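Local structure of HPV18 E7 (Human papillomavirus type 18, 6IWD) at residues His9-Met14 / Gln38-Thr43; Leu24-Ser29 / Arg34-Leu39. The protein probably drives quiescent host cells from G1 into S phase so that the virus can replicate its genome, this chain being its zinc-binding C-terminal domain. All coordinates share one frame; numbering follows the deposited sequence.

Contact 1 (His9-Met14 / Gln38-Thr43)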
loop_
_atom_site.group_PDB
_atom_site.type_symbol
_atom_site.label_atom_id
_atom_site.label_comp_id
_atom_site.label_asym_id
_atom_site.label_seq_id
_atom_site.Cartn_x
_atom_site.Cartn_y
_atom_site.Cartn_z
ATOM N N HIS B 9 -1.870 -16.370 3.123
ATOM C CA HIS B 9 -3.174 -15.939 2.641
ATOM C C HIS B 9 -3.266 -16.198 1.146
ATOM O O HIS B 9 -2.258 -16.159 0.436
ATOM C CB HIS B 9 -3.420 -14.451 2.914
ATOM C CG HIS B 9 -3.042 -14.021 4.294
ATOM N ND1 HIS B 9 -3.875 -14.194 5.379
ATOM C CD2 HIS B 9 -1.923 -13.423 4.768
ATOM C CE1 HIS B 9 -3.280 -13.727 6.464
ATOM N NE2 HIS B 9 -2.096 -13.254 6.121
ATOM N N THR B 10 -4.477 -16.460 0.666
ATOM C CA THR B 10 -4.706 -16.622 -0.763
ATOM C C THR B 10 -5.575 -15.480 -1.268
ATOM O O THR B 10 -6.609 -15.169 -0.670
ATOM C CB THR B 10 -5.362 -17.967 -1.087
ATOM O OG1 THR B 10 -4.515 -19.025 -0.630
ATOM C CG2 THR B 10 -5.548 -18.116 -2.599
ATOM N N MET B 11 -5.144 -14.852 -2.357
ATOM C CA MET B 11 -5.894 -13.789 -3.015
ATOM C C MET B 11 -6.416 -14.311 -4.347
ATOM O O MET B 11 -5.627 -14.675 -5.224
ATOM C CB MET B 11 -5.019 -12.559 -3.245
ATOM C CG MET B 11 -4.528 -11.884 -1.980
ATOM S SD MET B 11 -5.786 -10.829 -1.237
ATOM C CE MET B 11 -6.201 -9.770 -2.621
ATOM N N LEU B 12 -7.737 -14.336 -4.501
ATOM C CA LEU B 12 -8.370 -14.650 -5.778
ATOM C C LEU B 12 -8.706 -13.362 -6.512
ATOM O O LEU B 12 -9.291 -12.445 -5.932
ATOM C CB LEU B 12 -9.639 -15.479 -5.580
ATOM C CG LEU B 12 -9.399 -16.920 -5.130
ATOM C CD1 LEU B 12 -10.579 -17.428 -4.309
ATOM C CD2 LEU B 12 -9.169 -17.792 -6.359
ATOM N N CYS B 13 -8.311 -13.282 -7.774
ATOM C CA CYS B 13 -8.622 -12.114 -8.583
ATOM C C CYS B 13 -8.819 -12.576 -10.019
ATOM O O CYS B 13 -8.676 -13.760 -10.334
ATOM C CB CYS B 13 -7.524 -11.048 -8.460
ATOM S SG CYS B 13 -5.827 -11.593 -8.916
ATOM N N MET B 14 -9.151 -11.627 -10.887
ATOM C CA MET B 14 -9.397 -11.889 -12.295
ATOM C C MET B 14 -8.298 -11.243 -13.133
ATOM O O MET B 14 -7.868 -10.122 -12.847
ATOM C CB MET B 14 -10.770 -11.344 -12.708
ATOM C CG MET B 14 -11.248 -11.767 -14.096
ATOM S SD MET B 14 -12.723 -10.866 -14.682
ATOM C CE MET B 14 -12.073 -9.188 -14.728
ATOM N N GLN B 38 -6.235 -3.333 -0.601
ATOM C CA GLN B 38 -6.620 -1.983 -1.010
ATOM C C GLN B 38 -6.103 -1.639 -2.411
ATOM O O GLN B 38 -6.778 -0.918 -3.160
ATOM C CB GLN B 38 -6.120 -0.969 0.031
ATOM C CG GLN B 38 -6.494 0.490 -0.260
ATOM C CD GLN B 38 -8.004 0.701 -0.355
ATOM O OE1 GLN B 38 -8.747 0.310 0.533
ATOM N NE2 GLN B 38 -8.455 1.318 -1.440
ATOM N N LEU B 39 -4.937 -2.172 -2.797
ATOM C CA LEU B 39 -4.411 -1.878 -4.134
ATOM C C LEU B 39 -5.334 -2.405 -5.228
ATOM O O LEU B 39 -5.475 -1.773 -6.280
ATOM C CB LEU B 39 -2.998 -2.455 -4.290
ATOM C CG LEU B 39 -1.947 -1.814 -3.382
ATOM C CD1 LEU B 39 -0.522 -2.321 -3.689
ATOM C CD2 LEU B 39 -2.015 -0.300 -3.496
ATOM N N PHE B 40 -5.977 -3.565 -4.999
ATOM C CA PHE B 40 -6.950 -4.075 -5.967
ATOM C C PHE B 40 -8.150 -3.154 -6.090
ATOM O O PHE B 40 -8.832 -3.154 -7.122
ATOM C CB PHE B 40 -7.436 -5.476 -5.569
ATOM C CG PHE B 40 -6.435 -6.571 -5.820
ATOM C CD1 PHE B 40 -5.497 -6.906 -4.852
ATOM C CD2 PHE B 40 -6.446 -7.279 -7.011
ATOM C CE1 PHE B 40 -4.573 -7.922 -5.079
ATOM C CE2 PHE B 40 -5.526 -8.295 -7.241
ATOM C CZ PHE B 40 -4.595 -8.613 -6.281
ATOM N N LEU B 41 -8.458 -2.405 -5.038
ATOM C CA LEU B 41 -9.580 -1.481 -5.067
ATOM C C LEU B 41 -9.183 -0.117 -5.607
ATOM O O LEU B 41 -10.052 0.740 -5.799
ATOM C CB LEU B 41 -10.167 -1.340 -3.665
ATOM C CG LEU B 41 -10.772 -2.652 -3.157
ATOM C CD1 LEU B 41 -11.002 -2.555 -1.658
ATOM C CD2 LEU B 41 -12.081 -2.931 -3.923
ATOM N N ASN B 42 -7.888 0.104 -5.825
ATOM C CA ASN B 42 -7.414 1.269 -6.557
ATOM C C ASN B 42 -7.299 0.912 -8.036
ATOM O O ASN B 42 -8.326 0.781 -8.725
ATOM C CB ASN B 42 -6.074 1.744 -5.978
ATOM C CG ASN B 42 -6.174 2.124 -4.510
ATOM O OD1 ASN B 42 -7.266 2.295 -3.975
ATOM N ND2 ASN B 42 -5.028 2.281 -3.861
ATOM N N THR B 43 -6.068 0.741 -8.542
ATOM C CA THR B 43 -5.862 0.417 -9.949
ATOM C C THR B 43 -5.092 -0.872 -10.208
ATOM O O THR B 43 -4.947 -1.251 -11.377
ATOM C CB THR B 43 -5.127 1.562 -10.680
ATOM O OG1 THR B 43 -3.747 1.596 -10.280
ATOM C CG2 THR B 43 -5.770 2.912 -10.373
#
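The ring of Phe-40 reaches from helix 30-41 to strand 7-14, where Met-11 and Cys-13 receive it at two different corners. Met-11 comes from the opposite direction: its side chain points toward the helix and ends in a methyl, CE, that rests 3.5 Å from CE1 of Phe-40 and only slightly farther from CD1. Two successive bends, at chi2 and chi3, bring the methyl there and fold the chain so that CE rather than SD is the atom against the ring. Cys-13, two residues along the same side of the strand, meets the other flank. Its CB lies 3.6 Å from CE2 of Phe-40, and its SG is 3.7 Å from that same carbon. With chi1 at 57°, SG of Cys-13 sits between its own backbone N and carbonyl carbon and makes a sulfur-aromatic contact, 4.9 Å from the centroid of the Phe-40 ring and 70° off the ring normal. Met-11 CE and Cys-13 CB likewise approach the ring obliquely. This is the helix-on-hairpin packing of the E7 zinc-binding domain: the strand, paired antiparallel with strand 21-28, offers alternate residues to the helix, while the zinc ion lies about 10 Å from the side chain of Cys-13, which is not one of its four cysteine ligands. Phe-36, one turn earlier, meets the Phe-40 ring edge-to-face. Within 38-43, NE2 of Gln-38 donates to OD1 of Asn-42 over 3.0 Å, with the acceptor close to the Gln-38 amide plane and the donor tilted 33° from the carbonyl plane of Asn-42. The ND2 of Asn-42 and OG1 of Thr-43 both bond to Asp-32 of the second subunit.

Contact 2 (Leu24-Ser29 / Arg34-Leu39); sequences LVVESS and RAFQQL
Phe-36 carries the largest share of the surface buried here, its ring extending from helix 30-41 toward two aliphatic side chains of strand 21-28. CG stands anti to the backbone N, chi1 -174°, and this sends the ring out toward the strand. Leu-24 approaches at the far end of the ring: its CD1 lies 4.0 Å from CZ of Phe-36, at the edge and near the ring plane, and the two side chains run at about a right angle to each other. Val-26 comes in obliquely beside it, using the CG1 branch, which is 4.2 Å from CE2 of Phe-36. The branch points at the helix because it stands anti to the carbonyl carbon, chi1 -65°. Leu-24 and Val-26 bury equal areas and lie on the same side of the strand. Phe-46 also touches both Leu-24 and Phe-36, and Phe-46 of the second subunit packs on Val-26, while Val-26 and Glu-27 extend the sheet into that subunit as an antiparallel ladder. The contact thus belongs to the beta-beta-alpha unit of the E7 domain and lies close to its dimer interface. Where strand gives way to helix, Ser-29 is the N-cap, its OG accepting from the backbone N of Asp-32, and OG of Ser-28 donates to O of Ser-29 over 3.0 Å. On the helix, NH1 of Arg-34 donates to OE1 of Gln-37 over 3.0 Å, in the carbonyl plane of Gln-37 and on a lone pair; outside the two segments it also salt-bridges an acidic side chain of another protein. Across the two segments no hydrogen bond is made: carbon meets carbon alone, which implies that this side-chain contact rests on dispersion and the hydrophobic effect, without a directional bond.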
loop_
_atom_site.group_PDB
_atom_site.type_symbol
_atom_site.label_atom_id
_atom_site.label_comp_id
_atom_site.label_asym_id
_atom_site.label_seq_id
_atom_site.Cartn_x
_atom_site.Cartn_y
_atom_site.Cartn_z
ATOM N N LEU B 24 -3.280 -16.002 -6.178
ATOM C CA LEU B 24 -2.011 -15.535 -5.630
ATOM C C LEU B 24 -1.908 -15.979 -4.181
ATOM O O LEU B 24 -2.854 -15.804 -3.405
ATOM C CB LEU B 24 -1.889 -14.014 -5.709
ATOM C CG LEU B 24 -2.056 -13.363 -7.071
ATOM C CD1 LEU B 24 -2.077 -11.866 -6.904
ATOM C CD2 LEU B 24 -0.927 -13.794 -7.991
ATOM N N VAL B 25 -0.772 -16.560 -3.821
ATOM C CA VAL B 25 -0.530 -17.044 -2.470
ATOM C C VAL B 25 0.607 -16.221 -1.886
ATOM O O VAL B 25 1.713 -16.194 -2.444
ATOM C CB VAL B 25 -0.209 -18.545 -2.460
ATOM C CG1 VAL B 25 0.058 -19.023 -1.041
ATOM C CG2 VAL B 25 -1.362 -19.321 -3.098
ATOM N N VAL B 26 0.332 -15.529 -0.788
ATOM C CA VAL B 26 1.318 -14.671 -0.153
ATOM C C VAL B 26 1.494 -15.083 1.305
ATOM O O VAL B 26 0.651 -15.756 1.903
ATOM C CB VAL B 26 0.930 -13.176 -0.246
ATOM C CG1 VAL B 26 0.939 -12.715 -1.698
ATOM C CG2 VAL B 26 -0.437 -12.934 0.379
ATOM N N GLU B 27 2.615 -14.660 1.875
ATOM C CA GLU B 27 2.805 -14.639 3.318
ATOM C C GLU B 27 3.120 -13.207 3.704
ATOM O O GLU B 27 3.945 -12.556 3.050
ATOM C CB GLU B 27 3.922 -15.584 3.761
ATOM C CG GLU B 27 3.623 -17.026 3.441
ATOM C CD GLU B 27 4.519 -17.988 4.191
ATOM O OE1 GLU B 27 5.546 -17.538 4.749
ATOM O OE2 GLU B 27 4.191 -19.196 4.226
ATOM N N SER B 28 2.443 -12.704 4.731
ATOM C CA SER B 28 2.611 -11.302 5.102
ATOM C C SER B 28 1.962 -11.060 6.455
ATOM O O SER B 28 1.204 -11.892 6.964
ATOM C CB SER B 28 1.999 -10.368 4.051
ATOM O OG SER B 28 0.588 -10.418 4.126
ATOM N N SER B 29 2.263 -9.895 7.024
ATOM C CA SER B 29 1.536 -9.426 8.187
ATOM C C SER B 29 0.108 -9.063 7.793
ATOM O O SER B 29 -0.214 -8.893 6.609
ATOM C CB SER B 29 2.217 -8.205 8.793
ATOM O OG SER B 29 2.098 -7.097 7.901
ATOM N N ARG B 34 -3.854 -6.156 4.242
ATOM C CA ARG B 34 -4.891 -5.149 4.005
ATOM C C ARG B 34 -4.439 -4.143 2.956
ATOM O O ARG B 34 -5.217 -3.762 2.070
ATOM C CB ARG B 34 -5.236 -4.419 5.306
ATOM C CG ARG B 34 -6.499 -3.578 5.212
ATOM C CD ARG B 34 -7.706 -4.483 5.186
ATOM N NE ARG B 34 -7.949 -5.022 6.518
ATOM C CZ ARG B 34 -8.501 -6.204 6.778
ATOM N NH1 ARG B 34 -8.854 -7.031 5.800
ATOM N NH2 ARG B 34 -8.664 -6.568 8.034
ATOM N N ALA B 35 -3.178 -3.705 3.043
ATOM C CA ALA B 35 -2.656 -2.752 2.069
ATOM C C ALA B 35 -2.691 -3.325 0.657
ATOM O O ALA B 35 -2.991 -2.609 -0.307
ATOM C CB ALA B 35 -1.232 -2.349 2.458
ATOM N N PHE B 36 -2.370 -4.615 0.520
ATOM C CA PHE B 36 -2.413 -5.301 -0.768
ATOM C C PHE B 36 -3.845 -5.400 -1.294
ATOM O O PHE B 36 -4.103 -5.125 -2.473
ATOM C CB PHE B 36 -1.777 -6.686 -0.597
ATOM C CG PHE B 36 -1.601 -7.475 -1.877
ATOM C CD1 PHE B 36 -1.222 -6.866 -3.059
ATOM C CD2 PHE B 36 -1.747 -8.857 -1.861
ATOM C CE1 PHE B 36 -1.051 -7.621 -4.229
ATOM C CE2 PHE B 36 -1.566 -9.613 -3.017
ATOM C CZ PHE B 36 -1.214 -8.997 -4.196
ATOM N N GLN B 37 -4.790 -5.787 -0.427
ATOM C CA GLN B 37 -6.211 -5.775 -0.790
ATOM C C GLN B 37 -6.639 -4.398 -1.302
ATOM O O GLN B 37 -7.296 -4.285 -2.341
ATOM C CB GLN B 37 -7.054 -6.203 0.423
ATOM C CG GLN B 37 -6.895 -7.673 0.805
ATOM C CD GLN B 37 -7.533 -8.016 2.150
ATOM O OE1 GLN B 37 -7.677 -7.158 3.028
ATOM N NE2 GLN B 37 -7.914 -9.283 2.314
ATOM N N GLN B 38 -6.235 -3.333 -0.601
ATOM C CA GLN B 38 -6.620 -1.983 -1.010
ATOM C C GLN B 38 -6.103 -1.639 -2.411
ATOM O O GLN B 38 -6.778 -0.918 -3.160
ATOM C CB GLN B 38 -6.120 -0.969 0.031
ATOM C CG GLN B 38 -6.494 0.490 -0.260
ATOM C CD GLN B 38 -8.004 0.701 -0.355
ATOM O OE1 GLN B 38 -8.747 0.310 0.533
ATOM N NE2 GLN B 38 -8.455 1.318 -1.440
ATOM N N LEU B 39 -4.937 -2.172 -2.797
ATOM C CA LEU B 39 -4.411 -1.878 -4.134
ATOM C C LEU B 39 -5.334 -2.405 -5.228
ATOM O O LEU B 39 -5.475 -1.773 -6.280
ATOM C CB LEU B 39 -2.998 -2.455 -4.290
ATOM C CG LEU B 39 -1.947 -1.814 -3.382
ATOM C CD1 LEU B 39 -0.522 -2.321 -3.689
ATOM C CD2 LEU B 39 -2.015 -0.300 -3.496
#

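Overall arrangement
Both contacts are buried and seat helix 30-41 on the two-stranded sheet, but on neighbouring strands: contact 1 on 7-14, contact 2 on 21-28. Contact 1 lies nearer the centre of the chain, about 4 Å from it against 7 Å, and the contact centres are about 8 Å apart. Backbone pairing ties them together, with N of Met-11 2.7 Å from O of Leu-24, a probable hydrogen bond. Each relies on one phenylalanine; sulfur-bearing side chains meet the ring in contact 1, purely aliphatic ones in contact 2. Arg-34, Gln-37 and the shared Gln-38, on the helix, bond to another protein, and both contacts border the second subunit.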